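Local structure of protein LRIM1 (Anopheles gambiae, 3O53) at residues H105-I111 with Y126-I132; A213-I219 with F235-H241. The protein regulates complement-like immunity in the mosquito as a heterodimer with APL1C, this chain being its leucine-rich repeat domain. All coordinates share one frame; numbering follows the deposited sequence.

Contact 1. Residues H105-I111 with Y126-I132; sequences HAANNNI and YLANNKI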
ATOM      1  N   HIS A 105      -1.035  11.327  -3.814  1.00 28.23           N
ATOM      2  CA  HIS A 105      -1.165  11.329  -2.369  1.00 34.18           C
ATOM      3  C   HIS A 105      -2.633  11.431  -2.032  1.00 34.71           C
ATOM      4  O   HIS A 105      -3.261  12.447  -2.303  1.00 35.91           O
ATOM      5  CB  HIS A 105      -0.438  12.531  -1.778  1.00 38.33           C
ATOM      6  CG  HIS A 105       1.049  12.385  -1.762  1.00 41.09           C
ATOM      7  ND1 HIS A 105       1.707  11.603  -0.836  1.00 43.60           N
ATOM      8  CD2 HIS A 105       2.005  12.915  -2.557  1.00 42.35           C
ATOM      9  CE1 HIS A 105       3.007  11.659  -1.065  1.00 45.44           C
ATOM     10  NE2 HIS A 105       3.215  12.448  -2.103  1.00 44.55           N
ATOM     11  N   ALA A 106      -3.192  10.388  -1.439  1.00 35.18           N
ATOM     12  CA  ALA A 106      -4.618  10.394  -1.136  1.00 37.30           C
ATOM     13  C   ALA A 106      -4.902   9.596   0.128  1.00 36.75           C
ATOM     14  O   ALA A 106      -5.878   8.857   0.202  1.00 32.36           O
ATOM     15  CB  ALA A 106      -5.416   9.847  -2.311  1.00 29.76           C
ATOM     16  N   ALA A 107      -4.036   9.758   1.118  1.00 29.97           N
ATOM     17  CA  ALA A 107      -4.213   9.116   2.407  1.00 30.99           C
ATOM     18  C   ALA A 107      -5.320   9.819   3.182  1.00 30.91           C
ATOM     19  O   ALA A 107      -5.601  10.998   2.950  1.00 28.29           O
ATOM     20  CB  ALA A 107      -2.884   9.154   3.205  1.00 25.39           C
ATOM     21  N   ASN A 108      -5.943   9.096   4.103  1.00 28.91           N
ATOM     22  CA  ASN A 108      -6.905   9.696   5.020  1.00 33.71           C
ATOM     23  C   ASN A 108      -8.110  10.276   4.304  1.00 33.89           C
ATOM     24  O   ASN A 108      -8.511  11.413   4.543  1.00 33.61           O
ATOM     25  CB  ASN A 108      -6.220  10.766   5.871  1.00 33.42           C
ATOM     26  CG  ASN A 108      -4.991  10.231   6.568  1.00 38.56           C
ATOM     27  OD1 ASN A 108      -4.880   9.031   6.805  1.00 40.03           O
ATOM     28  ND2 ASN A 108      -4.058  11.109   6.895  1.00 43.98           N
ATOM     29  N   ASN A 109      -8.688   9.473   3.420  1.00 30.06           N
ATOM     30  CA  ASN A 109      -9.959   9.809   2.806  1.00 28.98           C
ATOM     31  C   ASN A 109     -10.986   8.707   3.107  1.00 27.03           C
ATOM     32  O   ASN A 109     -10.817   7.973   4.073  1.00 28.99           O
ATOM     33  CB  ASN A 109      -9.770  10.037   1.307  1.00 27.99           C
ATOM     34  CG  ASN A 109      -9.281  11.440   0.998  1.00 34.70           C
ATOM     35  OD1 ASN A 109     -10.076  12.321   0.689  1.00 32.45           O
ATOM     36  ND2 ASN A 109      -7.971  11.656   1.085  1.00 31.77           N
ATOM     37  N   ASN A 110     -12.055   8.625   2.312  1.00 29.43           N
ATOM     38  CA  ASN A 110     -13.037   7.534   2.413  1.00 32.91           C
ATOM     39  C   ASN A 110     -12.969   6.628   1.180  1.00 32.27           C
ATOM     40  O   ASN A 110     -13.976   6.035   0.789  1.00 28.13           O
ATOM     41  CB  ASN A 110     -14.478   8.077   2.470  1.00 34.69           C
ATOM     42  CG  ASN A 110     -14.756   8.936   3.688  1.00 48.01           C
ATOM     43  OD1 ASN A 110     -13.849   9.287   4.444  1.00 47.60           O
ATOM     44  ND2 ASN A 110     -16.036   9.290   3.872  1.00 63.90           N
ATOM     45  N   ILE A 111     -11.799   6.528   0.561  1.00 28.11           N
ATOM     46  CA  ILE A 111     -11.719   5.999  -0.798  1.00 29.57           C
ATOM     47  C   ILE A 111     -12.003   4.506  -0.892  1.00 30.79           C
ATOM     48  O   ILE A 111     -11.407   3.702  -0.182  1.00 27.55           O
ATOM     49  CB  ILE A 111     -10.348   6.304  -1.439  1.00 30.10           C
ATOM     50  CG1 ILE A 111     -10.252   7.791  -1.795  1.00 37.31           C
ATOM     51  CG2 ILE A 111     -10.128   5.435  -2.682  1.00 21.83           C
ATOM     52  CD1 ILE A 111      -8.832   8.260  -2.098  1.00 31.27           C
ATOM     53  N   TYR A 126      -0.163   6.583  -2.819  1.00 26.34           N
ATOM     54  CA  TYR A 126      -0.251   6.621  -1.369  1.00 30.79           C
ATOM     55  C   TYR A 126      -1.711   6.628  -0.951  1.00 27.63           C
ATOM     56  O   TYR A 126      -2.364   7.652  -1.043  1.00 25.06           O
ATOM     57  CB  TYR A 126       0.435   7.884  -0.835  1.00 31.34           C
ATOM     58  CG  TYR A 126       1.913   7.942  -1.133  1.00 32.96           C
ATOM     59  CD1 TYR A 126       2.840   7.493  -0.208  1.00 38.84           C
ATOM     60  CD2 TYR A 126       2.385   8.442  -2.343  1.00 35.31           C
ATOM     61  CE1 TYR A 126       4.203   7.544  -0.469  1.00 45.01           C
ATOM     62  CE2 TYR A 126       3.756   8.498  -2.613  1.00 39.98           C
ATOM     63  CZ  TYR A 126       4.650   8.044  -1.671  1.00 45.12           C
ATOM     64  OH  TYR A 126       6.006   8.083  -1.923  1.00 46.71           O
ATOM     65  N   LEU A 127      -2.211   5.488  -0.481  1.00 22.57           N
ATOM     66  CA  LEU A 127      -3.620   5.354  -0.139  1.00 24.84           C
ATOM     67  C   LEU A 127      -3.847   4.846   1.288  1.00 28.06           C
ATOM     68  O   LEU A 127      -4.851   4.186   1.564  1.00 28.44           O
ATOM     69  CB  LEU A 127      -4.298   4.387  -1.123  1.00 22.38           C
ATOM     70  CG  LEU A 127      -4.524   4.929  -2.539  1.00 26.41           C
ATOM     71  CD1 LEU A 127      -4.886   3.785  -3.505  1.00 25.07           C
ATOM     72  CD2 LEU A 127      -5.608   6.004  -2.524  1.00 27.12           C
ATOM     73  N   ALA A 128      -2.929   5.137   2.196  1.00 23.39           N
ATOM     74  CA  ALA A 128      -3.089   4.675   3.569  1.00 31.03           C
ATOM     75  C   ALA A 128      -4.414   5.193   4.127  1.00 33.67           C
ATOM     76  O   ALA A 128      -4.836   6.293   3.804  1.00 28.63           O
ATOM     77  CB  ALA A 128      -1.947   5.148   4.439  1.00 29.34           C
ATOM     78  N   ASN A 129      -5.062   4.381   4.956  1.00 32.05           N
ATOM     79  CA  ASN A 129      -6.197   4.828   5.757  1.00 26.53           C
ATOM     80  C   ASN A 129      -7.375   5.262   4.900  1.00 27.14           C
ATOM     81  O   ASN A 129      -7.774   6.425   4.916  1.00 28.85           O
ATOM     82  CB  ASN A 129      -5.787   5.979   6.685  1.00 29.48           C
ATOM     83  CG  ASN A 129      -6.796   6.201   7.797  1.00 34.27           C
ATOM     84  OD1 ASN A 129      -7.572   5.304   8.118  1.00 28.99           O
ATOM     85  ND2 ASN A 129      -6.790   7.388   8.391  1.00 32.52           N
ATOM     86  N   ASN A 130      -7.909   4.316   4.139  1.00 25.26           N
ATOM     87  CA  ASN A 130      -9.058   4.552   3.300  1.00 29.19           C
ATOM     88  C   ASN A 130     -10.035   3.379   3.478  1.00 34.55           C
ATOM     89  O   ASN A 130      -9.986   2.698   4.496  1.00 32.12           O
ATOM     90  CB  ASN A 130      -8.610   4.729   1.850  1.00 25.22           C
ATOM     91  CG  ASN A 130      -8.168   6.151   1.554  1.00 32.12           C
ATOM     92  OD1 ASN A 130      -8.977   7.072   1.571  1.00 28.32           O
ATOM     93  ND2 ASN A 130      -6.874   6.336   1.294  1.00 27.41           N
ATOM     94  N   LYS A 131     -10.909   3.147   2.504  1.00 27.32           N
ATOM     95  CA  LYS A 131     -11.905   2.080   2.606  1.00 32.53           C
ATOM     96  C   LYS A 131     -11.758   1.054   1.485  1.00 26.76           C
ATOM     97  O   LYS A 131     -12.739   0.510   1.002  1.00 27.19           O
ATOM     98  CB  LYS A 131     -13.320   2.667   2.565  1.00 37.25           C
ATOM     99  CG  LYS A 131     -13.535   3.839   3.506  1.00 45.48           C
ATOM    100  CD  LYS A 131     -13.449   3.423   4.959  1.00 62.52           C
ATOM    101  CE  LYS A 131     -14.785   2.938   5.490  1.00 85.31           C
ATOM    102  NZ  LYS A 131     -14.747   2.738   6.967  1.00 94.92           N
ATOM    103  N   ILE A 132     -10.527   0.795   1.074  1.00 23.96           N
ATOM    104  CA  ILE A 132     -10.271  -0.164   0.017  1.00 25.21           C
ATOM    105  C   ILE A 132     -10.456  -1.575   0.582  1.00 23.86           C
ATOM    106  O   ILE A 132      -9.903  -1.913   1.625  1.00 20.61           O
ATOM    107  CB  ILE A 132      -8.843   0.049  -0.559  1.00 24.55           C
ATOM    108  CG1 ILE A 132      -8.810   1.381  -1.321  1.00 32.37           C
ATOM    109  CG2 ILE A 132      -8.432  -1.106  -1.489  1.00 21.34           C
ATOM    110  CD1 ILE A 132      -7.417   1.884  -1.624  1.00 37.47           C
TER
HETATM  111  O   HOH W   1      -9.387   8.281   6.424  1.00 44.08           O
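N130 reaches across to the 105-111 turn with both ends of its amide, and the tight half of the contact is built round that group. Its ND2 donates to A106 O at 2.9 Å, the acceptor lying in the amide plane, and also to L127 O of its own segment, where it comes in from above the carbonyl plane. Its OD1 takes I111 N in a nearly straight bond of 3.0 Å and N109 N in a weaker, bent one. With chi1 at -84°, CG sits beside the backbone N, which folds the amide back over its own loop, where it also meets the 105-111 turn. This is the asparagine of the LxxLxLxxN consensus of leucine-rich repeats; N109 holds the same place one repeat earlier, and its OD1 accepts from V92 N. Toward the interior, L127 CD2 packs against A106 CB at 3.9 Å and I111 CD1 at 4.0 Å. Backbone bonds, A106 N to Y126 O and K131 N to I111 O among them, keep neighbouring coils in step. The outer side is looser and wetter. There N129 ND2 reaches N108 OD1 at 3.0 Å from above its carbonyl plane, the two amides turned 75° apart, while N108 ND2 bonds N89. A water donates to both N109 O and N129 O. On the face of the sheet where H105 and Y126 project, the H105 imidazole lies over one face of the Y126 ring in an offset stack, planes 14° apart, with H105 CE1 3.5 Å from Y126 CD2; a glycan sugar lies beside H105.

Contact 2. Residues A213-I219 with F235-H241; sequences AAGVTWI and FSQNLEH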
ATOM      1  N   ALA A 213       8.094 -12.952  -3.730  1.00 33.18           N
ATOM      2  CA  ALA A 213       8.918 -11.993  -2.995  1.00 33.81           C
ATOM      3  C   ALA A 213      10.306 -12.535  -2.655  1.00 34.47           C
ATOM      4  O   ALA A 213      10.964 -12.020  -1.746  1.00 33.42           O
ATOM      5  CB  ALA A 213       8.194 -11.560  -1.714  1.00 26.28           C
ATOM      6  N   ALA A 214      10.756 -13.556  -3.383  1.00 28.38           N
ATOM      7  CA  ALA A 214      12.049 -14.193  -3.099  1.00 35.22           C
ATOM      8  C   ALA A 214      13.221 -13.209  -3.064  1.00 34.04           C
ATOM      9  O   ALA A 214      14.214 -13.451  -2.382  1.00 36.07           O
ATOM     10  CB  ALA A 214      12.342 -15.297  -4.111  1.00 35.61           C
ATOM     11  N   GLY A 215      13.107 -12.108  -3.798  1.00 34.47           N
ATOM     12  CA  GLY A 215      14.224 -11.192  -3.976  1.00 37.93           C
ATOM     13  C   GLY A 215      14.233  -9.960  -3.081  1.00 38.37           C
ATOM     14  O   GLY A 215      15.099  -9.104  -3.223  1.00 31.26           O
ATOM     15  N   VAL A 216      13.289  -9.864  -2.149  1.00 32.60           N
ATOM     16  CA  VAL A 216      13.162  -8.658  -1.331  1.00 32.01           C
ATOM     17  C   VAL A 216      14.317  -8.472  -0.359  1.00 34.53           C
ATOM     18  O   VAL A 216      15.006  -9.423  -0.001  1.00 32.98           O
ATOM     19  CB  VAL A 216      11.856  -8.653  -0.501  1.00 28.23           C
ATOM     20  CG1 VAL A 216      10.649  -8.584  -1.420  1.00 30.77           C
ATOM     21  CG2 VAL A 216      11.797  -9.886   0.391  1.00 27.02           C
ATOM     22  N   THR A 217      14.501  -7.223   0.058  1.00 28.94           N
ATOM     23  CA  THR A 217      15.445  -6.864   1.101  1.00 31.57           C
ATOM     24  C   THR A 217      14.759  -6.881   2.458  1.00 28.99           C
ATOM     25  O   THR A 217      15.359  -7.228   3.467  1.00 30.16           O
ATOM     26  CB  THR A 217      15.991  -5.443   0.841  1.00 36.83           C
ATOM     27  OG1 THR A 217      16.650  -5.420  -0.432  1.00 37.61           O
ATOM     28  CG2 THR A 217      16.967  -5.020   1.929  1.00 40.79           C
ATOM     29  N   TRP A 218      13.482  -6.515   2.476  1.00 31.62           N
ATOM     30  CA  TRP A 218      12.761  -6.302   3.723  1.00 28.25           C
ATOM     31  C   TRP A 218      11.400  -6.970   3.583  1.00 29.65           C
ATOM     32  O   TRP A 218      10.682  -6.699   2.625  1.00 27.88           O
ATOM     33  CB  TRP A 218      12.607  -4.792   3.932  1.00 26.93           C
ATOM     34  CG  TRP A 218      12.129  -4.303   5.286  1.00 30.59           C
ATOM     35  CD1 TRP A 218      12.879  -3.663   6.233  1.00 33.33           C
ATOM     36  CD2 TRP A 218      10.785  -4.342   5.802  1.00 28.28           C
ATOM     37  NE1 TRP A 218      12.095  -3.334   7.317  1.00 31.99           N
ATOM     38  CE2 TRP A 218      10.811  -3.732   7.074  1.00 25.55           C
ATOM     39  CE3 TRP A 218       9.574  -4.850   5.316  1.00 26.69           C
ATOM     40  CZ2 TRP A 218       9.667  -3.615   7.868  1.00 25.28           C
ATOM     41  CZ3 TRP A 218       8.436  -4.728   6.105  1.00 24.81           C
ATOM     42  CH2 TRP A 218       8.489  -4.116   7.366  1.00 22.07           C
ATOM     43  N   ILE A 219      11.059  -7.867   4.505  1.00 23.96           N
ATOM     44  CA  ILE A 219       9.734  -8.459   4.506  1.00 27.23           C
ATOM     45  C   ILE A 219       9.259  -8.673   5.936  1.00 27.69           C
ATOM     46  O   ILE A 219      10.029  -9.087   6.801  1.00 25.70           O
ATOM     47  CB  ILE A 219       9.692  -9.793   3.736  1.00 24.91           C
ATOM     48  CG1 ILE A 219       8.275 -10.380   3.764  1.00 21.55           C
ATOM     49  CG2 ILE A 219      10.662 -10.798   4.332  1.00 28.06           C
ATOM     50  CD1 ILE A 219       8.115 -11.619   2.918  1.00 23.25           C
ATOM     51  N   PHE A 235      14.734 -17.542  -0.291  1.00 33.92           N
ATOM     52  CA  PHE A 235      15.037 -16.126  -0.425  1.00 35.04           C
ATOM     53  C   PHE A 235      16.465 -15.929  -0.917  1.00 47.91           C
ATOM     54  O   PHE A 235      17.227 -16.882  -1.007  1.00 64.48           O
ATOM     55  CB  PHE A 235      14.774 -15.400   0.896  1.00 28.44           C
ATOM     56  CG  PHE A 235      13.308 -15.319   1.235  1.00 32.06           C
ATOM     57  CD1 PHE A 235      12.553 -14.233   0.829  1.00 31.22           C
ATOM     58  CD2 PHE A 235      12.679 -16.358   1.910  1.00 32.22           C
ATOM     59  CE1 PHE A 235      11.196 -14.163   1.114  1.00 32.41           C
ATOM     60  CE2 PHE A 235      11.316 -16.295   2.196  1.00 27.92           C
ATOM     61  CZ  PHE A 235      10.578 -15.194   1.798  1.00 27.21           C
ATOM     62  N   SER A 236      16.807 -14.689  -1.242  1.00 40.19           N
ATOM     63  CA  SER A 236      18.089 -14.357  -1.841  1.00 49.97           C
ATOM     64  C   SER A 236      19.014 -13.699  -0.830  1.00 49.97           C
ATOM     65  O   SER A 236      18.626 -13.442   0.308  1.00 46.92           O
ATOM     66  CB  SER A 236      17.884 -13.398  -3.013  1.00 46.85           C
ATOM     67  OG  SER A 236      17.559 -12.099  -2.544  1.00 41.81           O
ATOM     68  N   GLN A 237      20.236 -13.414  -1.263  1.00 41.91           N
ATOM     69  CA  GLN A 237      21.218 -12.749  -0.415  1.00 43.13           C
ATOM     70  C   GLN A 237      20.875 -11.283  -0.185  1.00 44.20           C
ATOM     71  O   GLN A 237      21.509 -10.621   0.628  1.00 42.52           O
ATOM     72  CB  GLN A 237      22.618 -12.850  -1.028  1.00 53.43           C
ATOM     73  CG  GLN A 237      23.464 -13.965  -0.438  1.00 64.15           C
ATOM     74  CD  GLN A 237      24.949 -13.715  -0.603  1.00 84.88           C
ATOM     75  OE1 GLN A 237      25.367 -12.620  -0.979  1.00 98.31           O
ATOM     76  NE2 GLN A 237      25.754 -14.729  -0.316  1.00 82.89           N
ATOM     77  N   ASN A 238      19.889 -10.774  -0.921  1.00 46.31           N
ATOM     78  CA  ASN A 238      19.420  -9.402  -0.735  1.00 52.11           C
ATOM     79  C   ASN A 238      18.761  -9.206   0.621  1.00 42.68           C
ATOM     80  O   ASN A 238      18.737  -8.105   1.160  1.00 34.69           O
ATOM     81  CB  ASN A 238      18.403  -9.037  -1.815  1.00 56.21           C
ATOM     82  CG  ASN A 238      19.029  -8.895  -3.176  1.00 72.64           C
ATOM     83  OD1 ASN A 238      20.222  -8.626  -3.295  1.00 65.98           O
ATOM     84  ND2 ASN A 238      18.225  -9.067  -4.219  1.00 85.23           N
ATOM     85  N   LEU A 239      18.207 -10.282   1.158  1.00 42.78           N
ATOM     86  CA  LEU A 239      17.401 -10.209   2.366  1.00 39.83           C
ATOM     87  C   LEU A 239      18.209  -9.673   3.552  1.00 41.75           C
ATOM     88  O   LEU A 239      19.233 -10.239   3.911  1.00 41.24           O
ATOM     89  CB  LEU A 239      16.847 -11.598   2.679  1.00 34.60           C
ATOM     90  CG  LEU A 239      15.818 -11.708   3.803  1.00 33.66           C
ATOM     91  CD1 LEU A 239      14.473 -11.134   3.356  1.00 29.52           C
ATOM     92  CD2 LEU A 239      15.668 -13.161   4.243  1.00 33.50           C
ATOM     93  N   GLU A 240      17.747  -8.575   4.152  1.00 40.88           N
ATOM     94  CA  GLU A 240      18.405  -7.989   5.329  1.00 34.45           C
ATOM     95  C   GLU A 240      17.454  -7.876   6.530  1.00 36.13           C
ATOM     96  O   GLU A 240      17.891  -7.663   7.654  1.00 34.93           O
ATOM     97  CB  GLU A 240      18.922  -6.592   5.005  1.00 43.22           C
ATOM     98  CG  GLU A 240      19.841  -6.512   3.805  1.00 68.96           C
ATOM     99  CD  GLU A 240      20.210  -5.076   3.456  1.00 84.45           C
ATOM    100  OE1 GLU A 240      19.675  -4.149   4.104  1.00 75.75           O
ATOM    101  OE2 GLU A 240      21.033  -4.876   2.534  1.00 92.63           O
ATOM    102  N   HIS A 241      16.152  -7.996   6.291  1.00 30.76           N
ATOM    103  CA  HIS A 241      15.165  -7.795   7.351  1.00 28.97           C
ATOM    104  C   HIS A 241      14.034  -8.792   7.132  1.00 30.58           C
ATOM    105  O   HIS A 241      13.403  -8.814   6.075  1.00 30.92           O
ATOM    106  CB  HIS A 241      14.655  -6.342   7.338  1.00 29.27           C
ATOM    107  CG  HIS A 241      13.580  -6.056   8.347  1.00 29.23           C
ATOM    108  ND1 HIS A 241      13.801  -5.297   9.479  1.00 29.46           N
ATOM    109  CD2 HIS A 241      12.272  -6.412   8.386  1.00 27.01           C
ATOM    110  CE1 HIS A 241      12.679  -5.198  10.172  1.00 30.03           C
ATOM    111  NE2 HIS A 241      11.737  -5.872   9.534  1.00 26.45           N
TER
HETATM  112  O   HOH W   2      15.570 -12.006  -0.719  1.00 27.88           O
HETATM  113  O   HOH W   3      19.867  -5.979   0.070  1.00 49.55           O
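T217 O is gripped by two backbone donors of the next repeat: E240 N at 2.8 Å, in the carbonyl plane and on a lone pair, and H241 N at 3.0 Å, nearly end-on. I219 N returns a bond to H241 O, completing the parallel pairing of W218 with H241. Their rings form an offset stack: H241 lies against the pyrrole part of the indole, planes 6° apart, with W218 NE1 over the centre of the imidazole and 3.3 Å from H241 CD2. Both side chains carry CG opposite the backbone N (chi1 -168° and 177°), which swings the rings out in the same direction; K274 NZ bonds H241 ND1. Upstream, one water donates to A214 O and V216 O and accepts from S236 N, bridging the two turns. N238 ND2 donates to G215 O at 3.3 Å, and S236 OG accepts from N238 N in an ST turn. Toward the interior, L239 CD1 meets I219 CG2 at 3.9 Å, and the F235 ring reaches in with CE1 near V216 CG2 and I219 CD1. K274 donating to ND1 implies that this nitrogen offers a lone pair, so the imidazole is probably neutral where it stacks on the indole.

How the contacts relate
Both contacts join successive coils of one leucine-rich repeat solenoid, but at different points of the coil: contact 1 follows strands 103-105 and 123-126 into the turns, whereas contact 2 takes the loops leading into strands 218-220 and 241-243. Each is partly buried, with leucine and isoleucine side chains inward and an aromatic pair on the strand surface. Side-chain amides supply just over half of the hydrogen bonds across contact 1, while contact 2 relies more on backbone pairing and bridging water. Their centres are about 28 Å apart. Contact 1 lies mid-solenoid, between the coils of L87 and N154; contact 2 ends at the last strand of the parallel run, where helix 262-276 covers F235, L239 and H241.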